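PDB 3H7T: group 3 allergen SMIPP-S YvT004A06 from Sarcoptes scabiei type hominis, which belongs to the trypsin-like serine protease family but is an inactivated paralogue, probably without the peptide-cleaving activity typical of that family. Local coordinates for residues 12-17 / 121-126; 35-40 / 194-199. All blocks are in the same frame, centred on the assembly; numbering follows the deposited sequence.

Overall arrangement
Contacts 1 and 2 both join the two halves of a trypsin-like fold. In each, the earlier segment (12-17 or 35-40) belongs to the closed six-stranded barrel of strands 15-20 to 87-91. The later segment (121-126 or 194-199) belongs to the second antiparallel sheet. The segments alternate along the chain: 12-17, 35-40, 121-126, 194-199. The contact centres are about 10 Å apart. V16 CG2 packs on V36 CG1 at 3.7 Å within the barrel. In the second sheet, strand 189-192 lies between strands 119-124 and 195-200. Both contacts are buried, and both bridge the barrel and the second sheet.

Contact 1 of 2, residues 12-17 / 121-126; sequences EPWAVG and LVSGWG
The S123-G124-W125-G126 motif of the trypsin family meets segment 12-17 here, with E12, A15 and V16 resting on S123 and W125. E12 to A15 form a type I beta turn that leads into strand 15-20. The side chain of E12 extends from this turn to S123, and its CG lies 3.4 Å from S123 OG. The E12 chain bends at chi2 (92°), and the carboxylate lies along S123 CB with OE2 near the methyls of L121. The L121 CD2 to E12 OE2 distance is 3.9 Å. E12 OE1 is hydrogen-bonded to S7 OG, outside the segments. E12 OE2 lies close to OE2 of E141, and the nearness of two like charges may raise the tendency of one to be protonated.

One water joins the two segments. It accepts from W14 NE1 at 3.0 Å, in the plane at the edge of the indole. It donates to L121 O at 3.2 Å and also binds S123 OG at 2.8 Å. The W14 side chain folds back over its own turn (chi1 48°), so that E12 CA lies over one ring face, toward the rim. L121 CD2 approaches the edge of the same ring.

At the other end, W125 directs its six-membered ring at the backbone of strand 15-20. The ring edge at W125 CZ3 faces V16 O, 3.3 Å away. W125 CH2 lies 4.3 Å from A15 CB. NE1 is on the far part of the indole and donates to S58 O, which would help hold the ring's rotation. A tryptophan after the strand, set between glycines and lodged against the first barrel, is a familiar feature of trypsin-like proteases.

Contact 2 of 2, residues 35-40 / 194-199; sequences FVITAA and GTLVGV
The seam between the two halves of the trypsin-like fold is apolar here: I37 and T38 of one barrel strand meet L196 and V199 of strand 195-200. Segment 35-40 carries the T38-A39-A40 sequence, which in active trypsins leads to the catalytic histidine. The strands belong to different sheets. Their short axes come within 8.5 Å at an angle of 52°. The strands are not paired. Side chains bridge the gap, in part onto backbone.

I37 fills the middle of the contact with both branches. Its CG2 sits between the backbone N and the carbonyl carbon and meets CD2 of L196 at 3.6 Å. This is a methyl-to-methyl contact between two side chains that cross obliquely. The other branch runs anti to the backbone N (chi1 -175°) and continues extended. It carries I37 CD1 to within 4.2 Å of V199 CG2.

V199 reaches further along the strand. Its CG1, also anti to the backbone N (chi1 177°), lies against the peptide that leaves T38. V199 CG1 is 3.8 Å from T38 C and nearly as close to A39 N. The CA-CB bond of T38 points away from segment 194-199, and T38 OG1 is hydrogen-bonded to G27 O.

L196 and V199 are three residues apart, which in a regular strand would put them on opposite faces. A classic beta bulge at V197 and G198, opposite A190, lets both point toward segment 35-40. Around the contact, strand 35-38 runs between strands 26-30 and 87-91 in the barrel. Strand 195-200 lies between strands 189-192 and 212-216.

Contact 1 of 2, residues 12-17 / 121-126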
ATOM      1  N   GLU A  12      -0.264  -8.037  11.701  1.00 25.85           N
ATOM      2  CA  GLU A  12       0.207  -7.729  10.348  1.00 25.44           C
ATOM      3  C   GLU A  12       1.693  -7.400  10.365  1.00 24.51           C
ATOM      4  O   GLU A  12       2.073  -6.275  10.040  1.00 23.35           O
ATOM      5  CB  GLU A  12      -0.585  -6.571   9.718  1.00 25.74           C
ATOM      6  CG  GLU A  12      -2.049  -6.849   9.459  1.00 22.64           C
ATOM      7  CD  GLU A  12      -2.952  -6.432  10.607  1.00 25.45           C
ATOM      8  OE1 GLU A  12      -2.648  -5.434  11.307  1.00 28.63           O
ATOM      9  OE2 GLU A  12      -3.990  -7.094  10.796  1.00 29.21           O
ATOM     10  N   PRO A  13       2.542  -8.392  10.729  1.00 25.10           N
ATOM     11  CA  PRO A  13       3.979  -8.172  10.948  1.00 24.70           C
ATOM     12  C   PRO A  13       4.754  -7.757   9.698  1.00 24.91           C
ATOM     13  O   PRO A  13       5.936  -7.405   9.798  1.00 25.16           O
ATOM     14  CB  PRO A  13       4.466  -9.528  11.475  1.00 24.89           C
ATOM     15  CG  PRO A  13       3.449 -10.517  10.984  1.00 25.28           C
ATOM     16  CD  PRO A  13       2.154  -9.785  11.028  1.00 24.14           C
ATOM     17  N   TRP A  14       4.085  -7.789   8.544  1.00 24.71           N
ATOM     18  CA  TRP A  14       4.657  -7.348   7.273  1.00 24.75           C
ATOM     19  C   TRP A  14       4.547  -5.841   7.067  1.00 25.04           C
ATOM     20  O   TRP A  14       5.266  -5.272   6.241  1.00 25.60           O
ATOM     21  CB  TRP A  14       3.985  -8.079   6.098  1.00 24.88           C
ATOM     22  CG  TRP A  14       2.478  -8.080   6.166  1.00 23.41           C
ATOM     23  CD1 TRP A  14       1.625  -7.125   5.668  1.00 21.59           C
ATOM     24  CD2 TRP A  14       1.649  -9.087   6.759  1.00 24.91           C
ATOM     25  NE1 TRP A  14       0.325  -7.480   5.922  1.00 23.20           N
ATOM     26  CE2 TRP A  14       0.309  -8.677   6.592  1.00 26.01           C
ATOM     27  CE3 TRP A  14       1.911 -10.299   7.418  1.00 26.05           C
ATOM     28  CZ2 TRP A  14      -0.776  -9.438   7.061  1.00 23.90           C
ATOM     29  CZ3 TRP A  14       0.836 -11.052   7.882  1.00 27.11           C
ATOM     30  CH2 TRP A  14      -0.496 -10.611   7.700  1.00 26.04           C
ATOM     31  N   ALA A  15       3.646  -5.204   7.815  1.00 25.04           N
ATOM     32  CA  ALA A  15       3.368  -3.778   7.656  1.00 24.65           C
ATOM     33  C   ALA A  15       4.497  -2.904   8.182  1.00 24.85           C
ATOM     34  O   ALA A  15       5.037  -3.144   9.267  1.00 25.28           O
ATOM     35  CB  ALA A  15       2.045  -3.410   8.326  1.00 24.15           C
ATOM     36  N   VAL A  16       4.860  -1.905   7.385  1.00 24.17           N
ATOM     37  CA  VAL A  16       5.815  -0.882   7.792  1.00 22.60           C
ATOM     38  C   VAL A  16       5.311   0.527   7.501  1.00 22.03           C
ATOM     39  O   VAL A  16       4.383   0.732   6.702  1.00 20.19           O
ATOM     40  CB  VAL A  16       7.220  -1.078   7.143  1.00 23.41           C
ATOM     41  CG1 VAL A  16       7.799  -2.445   7.498  1.00 21.72           C
ATOM     42  CG2 VAL A  16       7.175  -0.879   5.638  1.00 24.38           C
ATOM     43  N   GLY A  17       5.932   1.498   8.171  1.00 22.63           N
ATOM     44  CA  GLY A  17       5.691   2.900   7.908  1.00 23.67           C
ATOM     45  C   GLY A  17       6.756   3.454   6.988  1.00 24.72           C
ATOM     46  O   GLY A  17       7.933   3.088   7.085  1.00 25.02           O
ATOM     47  N   LEU A 121      -7.395  -8.249   3.555  1.00 18.48           N
ATOM     48  CA  LEU A 121      -7.021  -7.663   4.835  1.00 18.33           C
ATOM     49  C   LEU A 121      -6.058  -6.498   4.596  1.00 17.22           C
ATOM     50  O   LEU A 121      -4.975  -6.683   4.045  1.00 16.96           O
ATOM     51  CB  LEU A 121      -6.365  -8.730   5.728  1.00 18.07           C
ATOM     52  CG  LEU A 121      -5.780  -8.221   7.050  1.00 17.17           C
ATOM     53  CD1 LEU A 121      -6.897  -7.699   7.964  1.00 20.20           C
ATOM     54  CD2 LEU A 121      -4.971  -9.310   7.749  1.00 19.10           C
ATOM     55  N   VAL A 122      -6.460  -5.310   5.031  1.00 17.72           N
ATOM     56  CA  VAL A 122      -5.703  -4.079   4.810  1.00 18.93           C
ATOM     57  C   VAL A 122      -5.355  -3.479   6.168  1.00 20.56           C
ATOM     58  O   VAL A 122      -6.152  -3.536   7.097  1.00 22.20           O
ATOM     59  CB  VAL A 122      -6.535  -3.056   3.989  1.00 18.78           C
ATOM     60  CG1 VAL A 122      -5.786  -1.714   3.799  1.00 19.68           C
ATOM     61  CG2 VAL A 122      -6.961  -3.649   2.647  1.00 17.07           C
ATOM     62  N   SER A 123      -4.164  -2.899   6.277  1.00 20.38           N
ATOM     63  CA  SER A 123      -3.684  -2.391   7.556  1.00 21.02           C
ATOM     64  C   SER A 123      -2.765  -1.201   7.335  1.00 20.45           C
ATOM     65  O   SER A 123      -1.928  -1.207   6.425  1.00 20.90           O
ATOM     66  CB  SER A 123      -2.969  -3.506   8.336  1.00 21.98           C
ATOM     67  OG  SER A 123      -1.911  -4.049   7.576  1.00 24.96           O
ATOM     68  N   GLY A 124      -2.948  -0.160   8.144  1.00 19.75           N
ATOM     69  CA  GLY A 124      -2.128   1.034   8.033  1.00 19.22           C
ATOM     70  C   GLY A 124      -2.439   2.074   9.089  1.00 18.90           C
ATOM     71  O   GLY A 124      -3.213   1.819  10.016  1.00 18.78           O
ATOM     72  N   TRP A 125      -1.824   3.240   8.934  1.00 18.27           N
ATOM     73  CA  TRP A 125      -1.913   4.328   9.916  1.00 18.30           C
ATOM     74  C   TRP A 125      -2.542   5.594   9.339  1.00 18.92           C
ATOM     75  O   TRP A 125      -2.324   6.680   9.865  1.00 20.73           O
ATOM     76  CB  TRP A 125      -0.519   4.683  10.436  1.00 18.37           C
ATOM     77  CG  TRP A 125       0.171   3.603  11.217  1.00 14.42           C
ATOM     78  CD1 TRP A 125       0.159   3.435  12.572  1.00 18.61           C
ATOM     79  CD2 TRP A 125       1.012   2.576  10.691  1.00 19.79           C
ATOM     80  NE1 TRP A 125       0.932   2.356  12.927  1.00 21.29           N
ATOM     81  CE2 TRP A 125       1.468   1.805  11.791  1.00 20.77           C
ATOM     82  CE3 TRP A 125       1.421   2.220   9.395  1.00 14.92           C
ATOM     83  CZ2 TRP A 125       2.306   0.695  11.635  1.00 23.38           C
ATOM     84  CZ3 TRP A 125       2.269   1.117   9.242  1.00 21.35           C
ATOM     85  CH2 TRP A 125       2.700   0.370  10.356  1.00 19.82           C
ATOM     86  N   GLY A 126      -3.328   5.461   8.271  1.00 18.63           N
ATOM     87  CA  GLY A 126      -3.990   6.621   7.660  1.00 19.66           C
ATOM     88  C   GLY A 126      -5.157   7.141   8.484  1.00 18.71           C
ATOM     89  O   GLY A 126      -5.525   6.540   9.504  1.00 17.23           O
TER
HETATM   90  O   HOH W   1      -2.234  -6.020   5.616  1.00 21.23           O

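Contact 2 of 2, residues 35-40 / 194-199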
ATOM      1  N   PHE A  35      14.154  -5.392   1.088  1.00 28.32           N
ATOM      2  CA  PHE A  35      13.196  -4.729   0.192  1.00 26.97           C
ATOM      3  C   PHE A  35      11.799  -4.492   0.782  1.00 25.55           C
ATOM      4  O   PHE A  35      11.196  -5.383   1.391  1.00 23.27           O
ATOM      5  CB  PHE A  35      13.084  -5.493  -1.130  1.00 27.44           C
ATOM      6  CG  PHE A  35      14.335  -5.440  -1.969  1.00 31.00           C
ATOM      7  CD1 PHE A  35      14.610  -4.331  -2.767  1.00 33.03           C
ATOM      8  CD2 PHE A  35      15.239  -6.500  -1.958  1.00 29.25           C
ATOM      9  CE1 PHE A  35      15.772  -4.276  -3.542  1.00 34.54           C
ATOM     10  CE2 PHE A  35      16.401  -6.460  -2.730  1.00 31.34           C
ATOM     11  CZ  PHE A  35      16.670  -5.347  -3.525  1.00 35.41           C
ATOM     12  N   VAL A  36      11.296  -3.280   0.570  1.00 25.30           N
ATOM     13  CA  VAL A  36       9.951  -2.902   0.981  1.00 24.81           C
ATOM     14  C   VAL A  36       9.190  -2.372  -0.232  1.00 25.00           C
ATOM     15  O   VAL A  36       9.775  -1.710  -1.085  1.00 25.98           O
ATOM     16  CB  VAL A  36       9.998  -1.838   2.113  1.00 25.19           C
ATOM     17  CG1 VAL A  36       8.679  -1.058   2.212  1.00 26.62           C
ATOM     18  CG2 VAL A  36      10.339  -2.496   3.446  1.00 24.41           C
ATOM     19  N   ILE A  37       7.895  -2.683  -0.317  1.00 23.95           N
ATOM     20  CA  ILE A  37       7.049  -2.150  -1.386  1.00 23.32           C
ATOM     21  C   ILE A  37       6.005  -1.168  -0.831  1.00 22.91           C
ATOM     22  O   ILE A  37       5.362  -1.438   0.181  1.00 21.98           O
ATOM     23  CB  ILE A  37       6.384  -3.268  -2.233  1.00 23.09           C
ATOM     24  CG1 ILE A  37       5.601  -2.668  -3.413  1.00 23.12           C
ATOM     25  CG2 ILE A  37       5.510  -4.193  -1.366  1.00 18.35           C
ATOM     26  CD1 ILE A  37       5.238  -3.676  -4.495  1.00 24.49           C
ATOM     27  N   THR A  38       5.859  -0.041  -1.517  1.00 23.47           N
ATOM     28  CA  THR A  38       4.897   1.001  -1.157  1.00 24.43           C
ATOM     29  C   THR A  38       4.278   1.556  -2.450  1.00 24.39           C
ATOM     30  O   THR A  38       4.497   0.991  -3.529  1.00 24.34           O
ATOM     31  CB  THR A  38       5.578   2.107  -0.272  1.00 24.56           C
ATOM     32  OG1 THR A  38       4.593   3.004   0.241  1.00 26.30           O
ATOM     33  CG2 THR A  38       6.636   2.902  -1.056  1.00 26.62           C
ATOM     34  N   ALA A  39       3.483   2.622  -2.350  1.00 23.89           N
ATOM     35  CA  ALA A  39       2.928   3.270  -3.539  1.00 24.28           C
ATOM     36  C   ALA A  39       3.942   4.234  -4.133  1.00 24.19           C
ATOM     37  O   ALA A  39       4.693   4.869  -3.399  1.00 24.70           O
ATOM     38  CB  ALA A  39       1.643   4.016  -3.198  1.00 23.52           C
ATOM     39  N   ALA A  40       3.950   4.357  -5.459  1.00 23.46           N
ATOM     40  CA  ALA A  40       4.829   5.317  -6.133  1.00 22.97           C
ATOM     41  C   ALA A  40       4.555   6.767  -5.731  1.00 22.73           C
ATOM     42  O   ALA A  40       5.493   7.533  -5.533  1.00 22.18           O
ATOM     43  CB  ALA A  40       4.743   5.157  -7.627  1.00 22.29           C
ATOM     44  N   GLY A 194      -2.431 -15.278   2.824  1.00 33.37           N
ATOM     45  CA  GLY A 194      -1.030 -15.117   3.208  1.00 32.09           C
ATOM     46  C   GLY A 194      -0.091 -14.578   2.142  1.00 30.63           C
ATOM     47  O   GLY A 194       1.119 -14.817   2.205  1.00 31.15           O
ATOM     48  N   THR A 195      -0.635 -13.859   1.159  1.00 28.16           N
ATOM     49  CA  THR A 195       0.194 -13.209   0.143  1.00 25.44           C
ATOM     50  C   THR A 195      -0.249 -11.762  -0.067  1.00 22.66           C
ATOM     51  O   THR A 195      -1.382 -11.419   0.224  1.00 21.57           O
ATOM     52  CB  THR A 195       0.196 -13.968  -1.216  1.00 25.94           C
ATOM     53  OG1 THR A 195      -0.995 -13.676  -1.943  1.00 23.86           O
ATOM     54  CG2 THR A 195       0.342 -15.488  -1.027  1.00 25.01           C
ATOM     55  N   LEU A 196       0.658 -10.931  -0.571  1.00 22.24           N
ATOM     56  CA  LEU A 196       0.377  -9.521  -0.833  1.00 22.17           C
ATOM     57  C   LEU A 196      -0.323  -9.316  -2.188  1.00 22.00           C
ATOM     58  O   LEU A 196       0.335  -9.255  -3.229  1.00 23.32           O
ATOM     59  CB  LEU A 196       1.674  -8.714  -0.784  1.00 21.72           C
ATOM     60  CG  LEU A 196       1.514  -7.194  -0.879  1.00 23.29           C
ATOM     61  CD1 LEU A 196       0.964  -6.651   0.441  1.00 19.28           C
ATOM     62  CD2 LEU A 196       2.845  -6.560  -1.205  1.00 24.01           C
ATOM     63  N   VAL A 197      -1.646  -9.194  -2.180  1.00 20.78           N
ATOM     64  CA  VAL A 197      -2.387  -9.093  -3.455  1.00 20.57           C
ATOM     65  C   VAL A 197      -2.595  -7.659  -3.937  1.00 20.15           C
ATOM     66  O   VAL A 197      -2.865  -7.426  -5.124  1.00 19.21           O
ATOM     67  CB  VAL A 197      -3.735  -9.860  -3.426  1.00 20.96           C
ATOM     68  CG1 VAL A 197      -3.506 -11.326  -3.070  1.00 17.71           C
ATOM     69  CG2 VAL A 197      -4.722  -9.231  -2.454  1.00 20.93           C
ATOM     70  N   GLY A 198      -2.481  -6.707  -3.013  1.00 19.57           N
ATOM     71  CA  GLY A 198      -2.670  -5.312  -3.337  1.00 20.61           C
ATOM     72  C   GLY A 198      -1.788  -4.358  -2.558  1.00 20.58           C
ATOM     73  O   GLY A 198      -1.266  -4.687  -1.484  1.00 20.44           O
ATOM     74  N   VAL A 199      -1.602  -3.179  -3.133  1.00 20.68           N
ATOM     75  CA  VAL A 199      -0.935  -2.070  -2.454  1.00 20.00           C
ATOM     76  C   VAL A 199      -1.827  -0.848  -2.593  1.00 19.78           C
ATOM     77  O   VAL A 199      -2.086  -0.394  -3.711  1.00 20.45           O
ATOM     78  CB  VAL A 199       0.477  -1.779  -3.044  1.00 20.30           C
ATOM     79  CG1 VAL A 199       1.103  -0.560  -2.363  1.00 17.73           C
ATOM     80  CG2 VAL A 199       1.404  -3.002  -2.897  1.00 21.65           C
TER